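Long-range contacts in cytolethal distending toxin subunit A (Haemophilus ducreyi, PDB 1SR4), which probably pairs with CdtC, as a lectin-type subunit of the heterotrimeric toxin, to deliver the genotoxic subunit CdtB to host cells: residues L76-L82 / N126-I132; G94-N98 / P197-E201; H106-F112 / L138-L144. All blocks are in the same frame, centred on the assembly; numbering follows the deposited sequence.

Interaction 1 of 3, residues L76-L82 / N126-I132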
loop_
_atom_site.group_PDB
_atom_site.type_symbol
_atom_site.label_atom_id
_atom_site.label_comp_id
_atom_site.label_asym_id
_atom_site.label_seq_id
_atom_site.Cartn_x
_atom_site.Cartn_y
_atom_site.Cartn_z
ATOM N N LEU A 76 -17.315 27.047 1.215
ATOM C CA LEU A 76 -18.120 25.943 0.703
ATOM C C LEU A 76 -18.698 26.037 -0.703
ATOM O O LEU A 76 -18.890 25.011 -1.348
ATOM C CB LEU A 76 -19.264 25.643 1.680
ATOM C CG LEU A 76 -18.900 25.326 3.135
ATOM C CD1 LEU A 76 -20.187 25.053 3.933
ATOM C CD2 LEU A 76 -17.976 24.114 3.194
ATOM N N ALA A 77 -18.991 27.241 -1.183
ATOM C CA ALA A 77 -19.569 27.364 -2.518
ATOM C C ALA A 77 -18.602 26.842 -3.579
ATOM O O ALA A 77 -17.383 26.984 -3.441
ATOM C CB ALA A 77 -19.924 28.828 -2.805
ATOM N N LYS A 78 -19.155 26.242 -4.632
ATOM C CA LYS A 78 -18.350 25.706 -5.724
ATOM C C LYS A 78 -17.451 26.762 -6.358
ATOM O O LYS A 78 -17.782 27.942 -6.377
ATOM C CB LYS A 78 -19.264 25.102 -6.796
ATOM C CG LYS A 78 -20.006 23.858 -6.337
ATOM C CD LYS A 78 -20.861 23.299 -7.464
ATOM C CE LYS A 78 -22.226 23.955 -7.514
ATOM N NZ LYS A 78 -23.073 23.466 -6.380
ATOM N N ARG A 79 -16.306 26.315 -6.856
ATOM C CA ARG A 79 -15.313 27.153 -7.523
ATOM C C ARG A 79 -14.455 28.044 -6.636
ATOM O O ARG A 79 -13.680 28.858 -7.130
ATOM C CB ARG A 79 -15.952 27.973 -8.663
ATOM C CG ARG A 79 -16.485 27.071 -9.791
ATOM C CD ARG A 79 -16.780 27.812 -11.098
ATOM N NE ARG A 79 -15.572 28.254 -11.800
ATOM C CZ ARG A 79 -14.769 27.459 -12.513
ATOM N NH1 ARG A 79 -15.024 26.161 -12.638
ATOM N NH2 ARG A 79 -13.701 27.968 -13.111
ATOM N N ASN A 80 -14.563 27.871 -5.325
ATOM C CA ASN A 80 -13.726 28.642 -4.416
ATOM C C ASN A 80 -12.388 27.921 -4.292
ATOM O O ASN A 80 -12.303 26.712 -4.529
ATOM C CB ASN A 80 -14.391 28.753 -3.050
ATOM C CG ASN A 80 -15.340 29.916 -2.970
ATOM O OD1 ASN A 80 -14.910 31.067 -2.954
ATOM N ND2 ASN A 80 -16.636 29.628 -2.932
ATOM N N TRP A 81 -11.357 28.669 -3.926
ATOM C CA TRP A 81 -10.020 28.130 -3.784
ATOM C C TRP A 81 -9.890 27.138 -2.632
ATOM O O TRP A 81 -10.551 27.254 -1.602
ATOM C CB TRP A 81 -8.986 29.236 -3.517
ATOM C CG TRP A 81 -8.814 30.287 -4.561
ATOM C CD1 TRP A 81 -9.111 31.621 -4.438
ATOM C CD2 TRP A 81 -8.227 30.126 -5.862
ATOM N NE1 TRP A 81 -8.740 32.296 -5.580
ATOM C CE2 TRP A 81 -8.194 31.406 -6.468
ATOM C CE3 TRP A 81 -7.725 29.027 -6.572
ATOM C CZ2 TRP A 81 -7.671 31.617 -7.754
ATOM C CZ3 TRP A 81 -7.208 29.236 -7.851
ATOM C CH2 TRP A 81 -7.186 30.527 -8.427
ATOM N N LEU A 82 -8.995 26.183 -2.830
ATOM C CA LEU A 82 -8.668 25.186 -1.827
ATOM C C LEU A 82 -7.458 25.753 -1.107
ATOM O O LEU A 82 -6.699 26.525 -1.685
ATOM C CB LEU A 82 -8.278 23.863 -2.504
ATOM C CG LEU A 82 -9.294 22.724 -2.577
ATOM C CD1 LEU A 82 -10.704 23.230 -2.836
ATOM C CD2 LEU A 82 -8.833 21.732 -3.625
ATOM N N ASN A 126 -3.736 29.743 -11.042
ATOM C CA ASN A 126 -2.515 29.347 -10.344
ATOM C C ASN A 126 -2.772 28.572 -9.054
ATOM O O ASN A 126 -1.964 28.637 -8.136
ATOM C CB ASN A 126 -1.660 30.563 -9.994
ATOM C CG ASN A 126 -1.170 31.307 -11.220
ATOM O OD1 ASN A 126 -0.941 30.713 -12.269
ATOM N ND2 ASN A 126 -1.002 32.613 -11.085
ATOM N N GLY A 127 -3.884 27.848 -8.979
ATOM C CA GLY A 127 -4.180 27.088 -7.770
ATOM C C GLY A 127 -5.177 25.969 -7.993
ATOM O O GLY A 127 -5.298 25.443 -9.092
ATOM N N LEU A 128 -5.904 25.608 -6.947
ATOM C CA LEU A 128 -6.891 24.550 -7.048
ATOM C C LEU A 128 -8.218 25.062 -6.515
ATOM O O LEU A 128 -8.238 25.883 -5.619
ATOM C CB LEU A 128 -6.467 23.337 -6.201
ATOM C CG LEU A 128 -5.160 22.597 -6.514
ATOM C CD1 LEU A 128 -4.918 21.542 -5.422
ATOM C CD2 LEU A 128 -5.237 21.938 -7.907
ATOM N N ILE A 129 -9.320 24.568 -7.071
ATOM C CA ILE A 129 -10.650 24.933 -6.586
ATOM C C ILE A 129 -11.371 23.601 -6.506
ATOM O O ILE A 129 -10.761 22.564 -6.740
ATOM C CB ILE A 129 -11.409 25.840 -7.590
ATOM C CG1 ILE A 129 -11.640 25.086 -8.907
ATOM C CG2 ILE A 129 -10.644 27.148 -7.800
ATOM C CD1 ILE A 129 -12.476 25.861 -9.939
ATOM N N HIS A 130 -12.648 23.618 -6.141
ATOM C CA HIS A 130 -13.447 22.402 -6.142
ATOM C C HIS A 130 -14.682 22.767 -6.967
ATOM O O HIS A 130 -15.164 23.903 -6.897
ATOM C CB HIS A 130 -13.814 21.943 -4.711
ATOM C CG HIS A 130 -14.734 22.869 -3.974
ATOM N ND1 HIS A 130 -16.055 22.563 -3.727
ATOM C CD2 HIS A 130 -14.511 24.069 -3.388
ATOM C CE1 HIS A 130 -16.607 23.534 -3.021
ATOM N NE2 HIS A 130 -15.691 24.461 -2.803
ATOM N N ASP A 131 -15.161 21.837 -7.787
ATOM C CA ASP A 131 -16.336 22.088 -8.624
ATOM C C ASP A 131 -17.007 20.770 -8.969
ATOM O O ASP A 131 -16.490 19.683 -8.649
ATOM C CB ASP A 131 -15.939 22.819 -9.918
ATOM C CG ASP A 131 -17.117 23.570 -10.571
ATOM O OD1 ASP A 131 -18.226 23.610 -10.001
ATOM O OD2 ASP A 131 -16.918 24.141 -11.657
ATOM N N ILE A 132 -18.159 20.870 -9.623
ATOM C CA ILE A 132 -18.918 19.698 -10.014
ATOM C C ILE A 132 -18.021 18.711 -10.747
ATOM O O ILE A 132 -17.276 19.074 -11.650
ATOM C CB ILE A 132 -20.120 20.115 -10.898
ATOM C CG1 ILE A 132 -21.067 20.986 -10.060
ATOM C CG2 ILE A 132 -20.879 18.884 -11.398
ATOM C CD1 ILE A 132 -21.813 22.028 -10.856
HETATM O O HOH W 1 -5.418 26.722 -4.411
#

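Interaction 2 of 3, residues G94-N98 / P197-E201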
loop_
_atom_site.group_PDB
_atom_site.type_symbol
_atom_site.label_atom_id
_atom_site.label_comp_id
_atom_site.label_asym_id
_atom_site.label_seq_id
_atom_site.Cartn_x
_atom_site.Cartn_y
_atom_site.Cartn_z
ATOM N N GLY A 94 -14.712 19.810 9.755
ATOM C CA GLY A 94 -15.412 18.562 9.522
ATOM C C GLY A 94 -14.908 17.820 8.286
ATOM O O GLY A 94 -13.753 17.976 7.854
ATOM N N ASN A 95 -15.783 17.023 7.694
ATOM C CA ASN A 95 -15.418 16.192 6.552
ATOM C C ASN A 95 -15.120 16.871 5.199
ATOM O O ASN A 95 -14.887 16.170 4.197
ATOM C CB ASN A 95 -16.479 15.088 6.377
ATOM C CG ASN A 95 -16.628 14.210 7.622
ATOM O OD1 ASN A 95 -15.790 14.240 8.532
ATOM N ND2 ASN A 95 -17.696 13.407 7.659
ATOM N N ILE A 96 -15.117 18.207 5.145
ATOM C CA ILE A 96 -14.785 18.878 3.889
ATOM C C ILE A 96 -13.262 18.752 3.686
ATOM O O ILE A 96 -12.718 19.134 2.638
ATOM C CB ILE A 96 -15.144 20.383 3.904
ATOM C CG1 ILE A 96 -14.284 21.125 4.934
ATOM C CG2 ILE A 96 -16.634 20.559 4.189
ATOM C CD1 ILE A 96 -14.454 22.655 4.900
ATOM N N ARG A 97 -12.591 18.203 4.701
ATOM C CA ARG A 97 -11.132 18.004 4.670
ATOM C C ARG A 97 -10.710 16.638 4.117
ATOM O O ARG A 97 -9.525 16.409 3.859
ATOM C CB ARG A 97 -10.571 18.166 6.080
ATOM C CG ARG A 97 -10.725 19.580 6.639
ATOM C CD ARG A 97 -10.318 19.619 8.108
ATOM N NE ARG A 97 -11.171 18.741 8.904
ATOM C CZ ARG A 97 -10.899 18.385 10.155
ATOM N NH1 ARG A 97 -9.800 18.840 10.761
ATOM N NH2 ARG A 97 -11.704 17.544 10.791
ATOM N N ASN A 98 -11.679 15.743 3.933
ATOM C CA ASN A 98 -11.428 14.391 3.439
ATOM C C ASN A 98 -11.836 14.211 1.992
ATOM O O ASN A 98 -12.828 14.770 1.548
ATOM C CB ASN A 98 -12.177 13.347 4.296
ATOM C CG ASN A 98 -11.756 13.383 5.744
ATOM O OD1 ASN A 98 -10.565 13.446 6.047
ATOM N ND2 ASN A 98 -12.729 13.340 6.653
ATOM N N PRO A 197 -4.233 9.023 6.326
ATOM C CA PRO A 197 -5.568 8.607 6.772
ATOM C C PRO A 197 -6.463 9.839 6.830
ATOM O O PRO A 197 -5.987 10.956 7.034
ATOM C CB PRO A 197 -5.322 8.040 8.181
ATOM C CG PRO A 197 -3.846 7.640 8.162
ATOM C CD PRO A 197 -3.231 8.784 7.380
ATOM N N PRO A 198 -7.773 9.649 6.653
ATOM C CA PRO A 198 -8.727 10.758 6.692
ATOM C C PRO A 198 -8.848 11.249 8.125
ATOM O O PRO A 198 -8.462 10.529 9.055
ATOM C CB PRO A 198 -10.024 10.105 6.217
ATOM C CG PRO A 198 -9.933 8.717 6.855
ATOM C CD PRO A 198 -8.464 8.343 6.564
ATOM N N VAL A 199 -9.352 12.465 8.324
ATOM C CA VAL A 199 -9.557 12.917 9.690
ATOM C C VAL A 199 -10.980 12.483 10.039
ATOM O O VAL A 199 -11.958 13.179 9.760
ATOM C CB VAL A 199 -9.364 14.441 9.874
ATOM C CG1 VAL A 199 -7.876 14.731 10.116
ATOM C CG2 VAL A 199 -9.845 15.203 8.666
ATOM N N LEU A 200 -11.066 11.292 10.631
ATOM C CA LEU A 200 -12.335 10.674 11.023
ATOM C C LEU A 200 -12.104 9.812 12.260
ATOM O O LEU A 200 -10.961 9.476 12.568
ATOM C CB LEU A 200 -12.845 9.760 9.897
ATOM C CG LEU A 200 -13.247 10.341 8.530
ATOM C CD1 LEU A 200 -13.515 9.218 7.537
ATOM C CD2 LEU A 200 -14.492 11.203 8.694
ATOM N N GLU A 201 -13.183 9.467 12.970
ATOM C CA GLU A 201 -13.073 8.568 14.121
ATOM C C GLU A 201 -12.712 7.233 13.467
ATOM O O GLU A 201 -13.300 6.859 12.444
ATOM C CB GLU A 201 -14.407 8.416 14.847
ATOM C CG GLU A 201 -14.827 9.645 15.638
ATOM C CD GLU A 201 -14.397 9.567 17.093
ATOM O OE1 GLU A 201 -14.708 8.552 17.762
ATOM O OE2 GLU A 201 -13.757 10.520 17.571
HETATM O O HOH W 2 -13.614 15.453 9.920
#

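Interaction 3 of 3, residues H106-F112 / L138-L144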
loop_
_atom_site.group_PDB
_atom_site.type_symbol
_atom_site.label_atom_id
_atom_site.label_comp_id
_atom_site.label_asym_id
_atom_site.label_seq_id
_atom_site.Cartn_x
_atom_site.Cartn_y
_atom_site.Cartn_z
ATOM N N HIS A 106 -8.614 8.880 -17.785
ATOM C CA HIS A 106 -7.395 8.402 -18.432
ATOM C C HIS A 106 -6.565 7.475 -17.553
ATOM O O HIS A 106 -6.560 7.598 -16.334
ATOM C CB HIS A 106 -6.533 9.589 -18.861
ATOM C CG HIS A 106 -7.191 10.474 -19.869
ATOM N ND1 HIS A 106 -8.281 11.262 -19.567
ATOM C CD2 HIS A 106 -6.924 10.685 -21.178
ATOM C CE1 HIS A 106 -8.656 11.923 -20.648
ATOM N NE2 HIS A 106 -7.849 11.590 -21.640
ATOM N N ARG A 107 -5.846 6.550 -18.173
ATOM C CA ARG A 107 -5.029 5.622 -17.396
ATOM C C ARG A 107 -3.941 6.360 -16.627
ATOM O O ARG A 107 -3.373 7.338 -17.110
ATOM C CB ARG A 107 -4.396 4.566 -18.312
ATOM C CG ARG A 107 -5.430 3.626 -18.918
ATOM C CD ARG A 107 -4.816 2.587 -19.844
ATOM N NE ARG A 107 -5.858 1.747 -20.422
ATOM C CZ ARG A 107 -5.632 0.717 -21.228
ATOM N NH1 ARG A 107 -4.387 0.389 -21.557
ATOM N NH2 ARG A 107 -6.650 0.009 -21.696
ATOM N N GLU A 108 -3.681 5.885 -15.416
ATOM C CA GLU A 108 -2.650 6.442 -14.542
ATOM C C GLU A 108 -2.975 7.769 -13.862
ATOM O O GLU A 108 -2.160 8.281 -13.096
ATOM C CB GLU A 108 -1.318 6.539 -15.294
ATOM C CG GLU A 108 -0.786 5.169 -15.722
ATOM C CD GLU A 108 0.666 5.223 -16.170
ATOM O OE1 GLU A 108 0.908 5.612 -17.334
ATOM O OE2 GLU A 108 1.559 4.895 -15.353
ATOM N N TYR A 109 -4.153 8.334 -14.126
ATOM C CA TYR A 109 -4.520 9.578 -13.458
ATOM C C TYR A 109 -5.572 9.344 -12.378
ATOM O O TYR A 109 -6.302 8.336 -12.387
ATOM C CB TYR A 109 -5.056 10.617 -14.444
ATOM C CG TYR A 109 -4.128 10.955 -15.594
ATOM C CD1 TYR A 109 -2.745 10.805 -15.480
ATOM C CD2 TYR A 109 -4.641 11.452 -16.788
ATOM C CE1 TYR A 109 -1.898 11.143 -16.535
ATOM C CE2 TYR A 109 -3.809 11.797 -17.843
ATOM C CZ TYR A 109 -2.440 11.640 -17.710
ATOM O OH TYR A 109 -1.626 12.003 -18.757
ATOM N N PHE A 110 -5.648 10.291 -11.450
ATOM C CA PHE A 110 -6.593 10.220 -10.351
ATOM C C PHE A 110 -7.359 11.519 -10.195
ATOM O O PHE A 110 -6.914 12.590 -10.637
ATOM C CB PHE A 110 -5.847 9.933 -9.049
ATOM C CG PHE A 110 -5.188 8.590 -9.024
ATOM C CD1 PHE A 110 -5.933 7.446 -8.750
ATOM C CD2 PHE A 110 -3.826 8.461 -9.313
ATOM C CE1 PHE A 110 -5.340 6.180 -8.761
ATOM C CE2 PHE A 110 -3.220 7.200 -9.328
ATOM C CZ PHE A 110 -3.987 6.056 -9.048
ATOM N N ARG A 111 -8.519 11.408 -9.572
ATOM C CA ARG A 111 -9.340 12.565 -9.289
ATOM C C ARG A 111 -9.704 12.445 -7.815
ATOM O O ARG A 111 -9.666 11.342 -7.244
ATOM C CB ARG A 111 -10.580 12.575 -10.151
ATOM C CG ARG A 111 -11.613 11.575 -9.749
ATOM C CD ARG A 111 -12.911 11.973 -10.380
ATOM N NE ARG A 111 -14.006 11.079 -10.042
ATOM C CZ ARG A 111 -15.210 11.168 -10.589
ATOM N NH1 ARG A 111 -15.450 12.115 -11.488
ATOM N NH2 ARG A 111 -16.157 10.301 -10.255
ATOM N N PHE A 112 -10.043 13.573 -7.199
ATOM C CA PHE A 112 -10.373 13.625 -5.777
ATOM C C PHE A 112 -11.770 14.180 -5.528
ATOM O O PHE A 112 -12.064 15.324 -5.871
ATOM C CB PHE A 112 -9.336 14.483 -5.054
ATOM C CG PHE A 112 -7.932 13.943 -5.152
ATOM C CD1 PHE A 112 -7.437 13.081 -4.179
ATOM C CD2 PHE A 112 -7.124 14.268 -6.242
ATOM C CE1 PHE A 112 -6.158 12.549 -4.291
ATOM C CE2 PHE A 112 -5.835 13.740 -6.366
ATOM C CZ PHE A 112 -5.352 12.878 -5.388
ATOM N N LEU A 138 -10.366 17.308 -17.970
ATOM C CA LEU A 138 -8.960 16.994 -17.745
ATOM C C LEU A 138 -8.399 17.753 -16.537
ATOM O O LEU A 138 -7.525 17.245 -15.830
ATOM C CB LEU A 138 -8.140 17.333 -18.998
ATOM C CG LEU A 138 -6.755 16.688 -19.096
ATOM C CD1 LEU A 138 -6.917 15.161 -19.119
ATOM C CD2 LEU A 138 -6.029 17.167 -20.362
ATOM N N ALA A 139 -8.900 18.965 -16.296
ATOM C CA ALA A 139 -8.427 19.770 -15.159
ATOM C C ALA A 139 -8.693 19.115 -13.794
ATOM O O ALA A 139 -8.135 19.540 -12.778
ATOM C CB ALA A 139 -9.053 21.176 -15.193
ATOM N N GLN A 140 -9.555 18.106 -13.760
ATOM C CA GLN A 140 -9.834 17.407 -12.505
ATOM C C GLN A 140 -9.024 16.106 -12.396
ATOM O O GLN A 140 -9.196 15.331 -11.444
ATOM C CB GLN A 140 -11.332 17.105 -12.378
ATOM C CG GLN A 140 -12.176 18.363 -12.187
ATOM C CD GLN A 140 -13.652 18.075 -12.052
ATOM O OE1 GLN A 140 -14.093 16.922 -12.103
ATOM N NE2 GLN A 140 -14.429 19.125 -11.867
ATOM N N GLU A 141 -8.127 15.883 -13.357
ATOM C CA GLU A 141 -7.288 14.693 -13.359
ATOM C C GLU A 141 -5.870 15.053 -12.963
ATOM O O GLU A 141 -5.323 16.058 -13.427
ATOM C CB GLU A 141 -7.288 14.037 -14.740
ATOM C CG GLU A 141 -8.605 13.356 -15.119
ATOM C CD GLU A 141 -8.428 12.391 -16.282
ATOM O OE1 GLU A 141 -8.072 11.219 -16.050
ATOM O OE2 GLU A 141 -8.618 12.818 -17.438
ATOM N N PHE A 142 -5.276 14.227 -12.104
ATOM C CA PHE A 142 -3.928 14.463 -11.609
ATOM C C PHE A 142 -3.046 13.221 -11.692
ATOM O O PHE A 142 -3.509 12.093 -11.538
ATOM C CB PHE A 142 -3.982 14.935 -10.143
ATOM C CG PHE A 142 -4.703 16.241 -9.951
ATOM C CD1 PHE A 142 -4.002 17.446 -9.952
ATOM C CD2 PHE A 142 -6.084 16.273 -9.818
ATOM C CE1 PHE A 142 -4.663 18.662 -9.823
ATOM C CE2 PHE A 142 -6.756 17.489 -9.694
ATOM C CZ PHE A 142 -6.034 18.692 -9.697
ATOM N N GLU A 143 -1.770 13.444 -11.967
ATOM C CA GLU A 143 -0.803 12.360 -12.015
ATOM C C GLU A 143 0.013 12.495 -10.734
ATOM O O GLU A 143 0.551 13.561 -10.453
ATOM C CB GLU A 143 0.133 12.492 -13.229
ATOM C CG GLU A 143 1.255 11.440 -13.207
ATOM C CD GLU A 143 2.077 11.348 -14.499
ATOM O OE1 GLU A 143 2.575 12.388 -14.989
ATOM O OE2 GLU A 143 2.237 10.212 -15.007
ATOM N N LEU A 144 0.091 11.442 -9.936
ATOM C CA LEU A 144 0.897 11.525 -8.722
ATOM C C LEU A 144 2.211 10.835 -9.028
ATOM O O LEU A 144 2.235 9.677 -9.445
ATOM C CB LEU A 144 0.189 10.859 -7.537
ATOM C CG LEU A 144 -0.840 11.741 -6.815
ATOM C CD1 LEU A 144 -1.909 12.206 -7.798
ATOM C CD2 LEU A 144 -1.462 10.965 -5.658
HETATM O O HOH W 3 -0.687 8.842 -10.909
HETATM O O HOH W 4 -10.045 15.784 -8.996
#

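Interaction 1 of 3, residues L76-L82 / N126-I132
Arg79 makes two polar links to strand 127-131. Its NH1 forms a salt bridge with Asp131 OD2 at 2.9 Å, and its backbone N donates to His130 O at 2.7 Å. Further along, Leu82 N donates to Leu128 O at 2.9 Å. Water 1 accepts from Leu128 N at 2.8 Å and lies 3.0 Å from Leu82 O. Arg79 sits in a type II turn from Ala77 to Asn80, in which Asn80 ND2 donates to Ala77 O at 2.8 Å. The turn lies against the His130 ring, where Lys78 CA makes an off-centre CH-pi contact. Apolar packing follows: Trp81 CE3 is 3.7 Å from Ile129 CG2, and Leu82 CD2 is 3.8 Å from Leu128 CB. The region containing 76-82 is inferred to mediate binding to target cells. The loop joins strands 69-73 and 82-86 within the beta-trefoil lectin domain. Leu82 and Leu128 reach Leu71 of strand 69-73, and strand 120-124 pairs with 127-131.

Interaction 2 of 3, residues G94-N98 / P197-E201
Val199 and Asn98 are the centre of this small, buried contact, and Arg97 comes next. The contact buries 254 Å² in all, counting both sides. Asn98 faces the other segment and uses both ends of its amide on one residue. Val199 N donates to Asn98 OD1 at 2.8 Å, and Asn98 ND2 donates to Val199 O at 3.2 Å. The side chain thus reads the backbone of Val199 as a neighbouring strand might, although 197-201 forms no regular strand here. ND2 also has a second partner, Gln115 OE1.

Val199 points its side chain back at the 94-98 segment. Its CG2 lies over one face of the Arg97 guanidinium, 3.7 Å from Arg97 CZ. Arg97 is held in place within its own segment, where NE donates to Gly94 O at 2.9 Å. Its NH1 is hydrogen-bonded to Asn87 OD1 and Ser90 OG. Water 2 bridges the two segments. It accepts from Arg97 NH2 at 3.0 Å and donates to Asn95 OD1 at 2.9 Å and to Val199 O at 2.8 Å. Leu200 CD2 fills in beside the polar groups, 3.3 Å from Asn95 OD1 and 3.4 Å from Asn98 ND2.

The contact joins the 3-10 turn before strand 99-103 to the loop after strand 189-196. That loop also meets CdtC: Leu200 O accepts from Gln143 of CdtC, and Val199 packs on Leu140 of CdtC. No salt bridge links the two segments. Amide and water hydrogen bonds to one backbone residue imply a hold set by direction and shape rather than by paired charge.

Interaction 3 of 3, residues H106-F112 / L138-L144
Phe110 and Phe142 form a single antiparallel bridge, a hydrogen-bonded pair. Phe110 N donates to Phe142 O at 2.8 Å, and Phe142 N donates to Phe110 O at 2.7 Å. Regular pairing goes no further, because the short strands 110-112 and 142-144 cross at 110°. Waters serve the next groups on each side. Water 3 accepts from Leu144 N at 2.9 Å and lies 2.7 Å from Glu108 O. Water 4 accepts from Phe112 N at 2.8 Å and donates to Gln140 O at 2.6 Å.

These strands belong to the ricin B-type lectin part of the chain, a beta-trefoil. Each has its own hairpin partner: 99-103 pairs with 110-114, and 142-146 with 152-156. The bridge therefore joins two hairpins.

Glu141 uses both carboxylate oxygens on His106. OE1 accepts from His106 N at 3.0 Å, while OE2 takes a weak bond from His106 ND1 at 2.7 Å. Other polar ends turn elsewhere. Arg111 forms a salt bridge with Glu102, and Gln140 NE2 donates to Glu122 and to Ile132 O. Glu108 OE1 is hydrogen-bonded to Thr205 of CdtB, and Arg107 makes a salt bridge with Asp260 of CdtB. Beside the bridge, Phe112 CD2 packs 4.2 Å from Phe142 CD2, and Phe112 CZ lies 4.3 Å from Leu144 CD1.

How the interactions relate
All three contacts lie within the CDT A/C domain and join parts of the trefoil far apart in sequence. Along the chain the first segments come in order, 76-82, 94-98 and 106-112. Their partners come in a different order: 126-132 (interaction 1), 138-144 (interaction 3), then 197-201 (interaction 2). Interaction 1 crosses both others, while interaction 3 is nested inside the loop closed by interaction 2. Centres of interactions 1 and 3 are about 16 Å apart, and they touch where Leu128 packs on Phe142. Interaction 1 also meets interaction 2 through Leu76 and Ile96, with centres about 18 Å apart. Interactions 2 and 3 do not touch. The former faces mainly CdtC and the latter CdtB. Interaction 1, which no other chain touches, packs against both contacts.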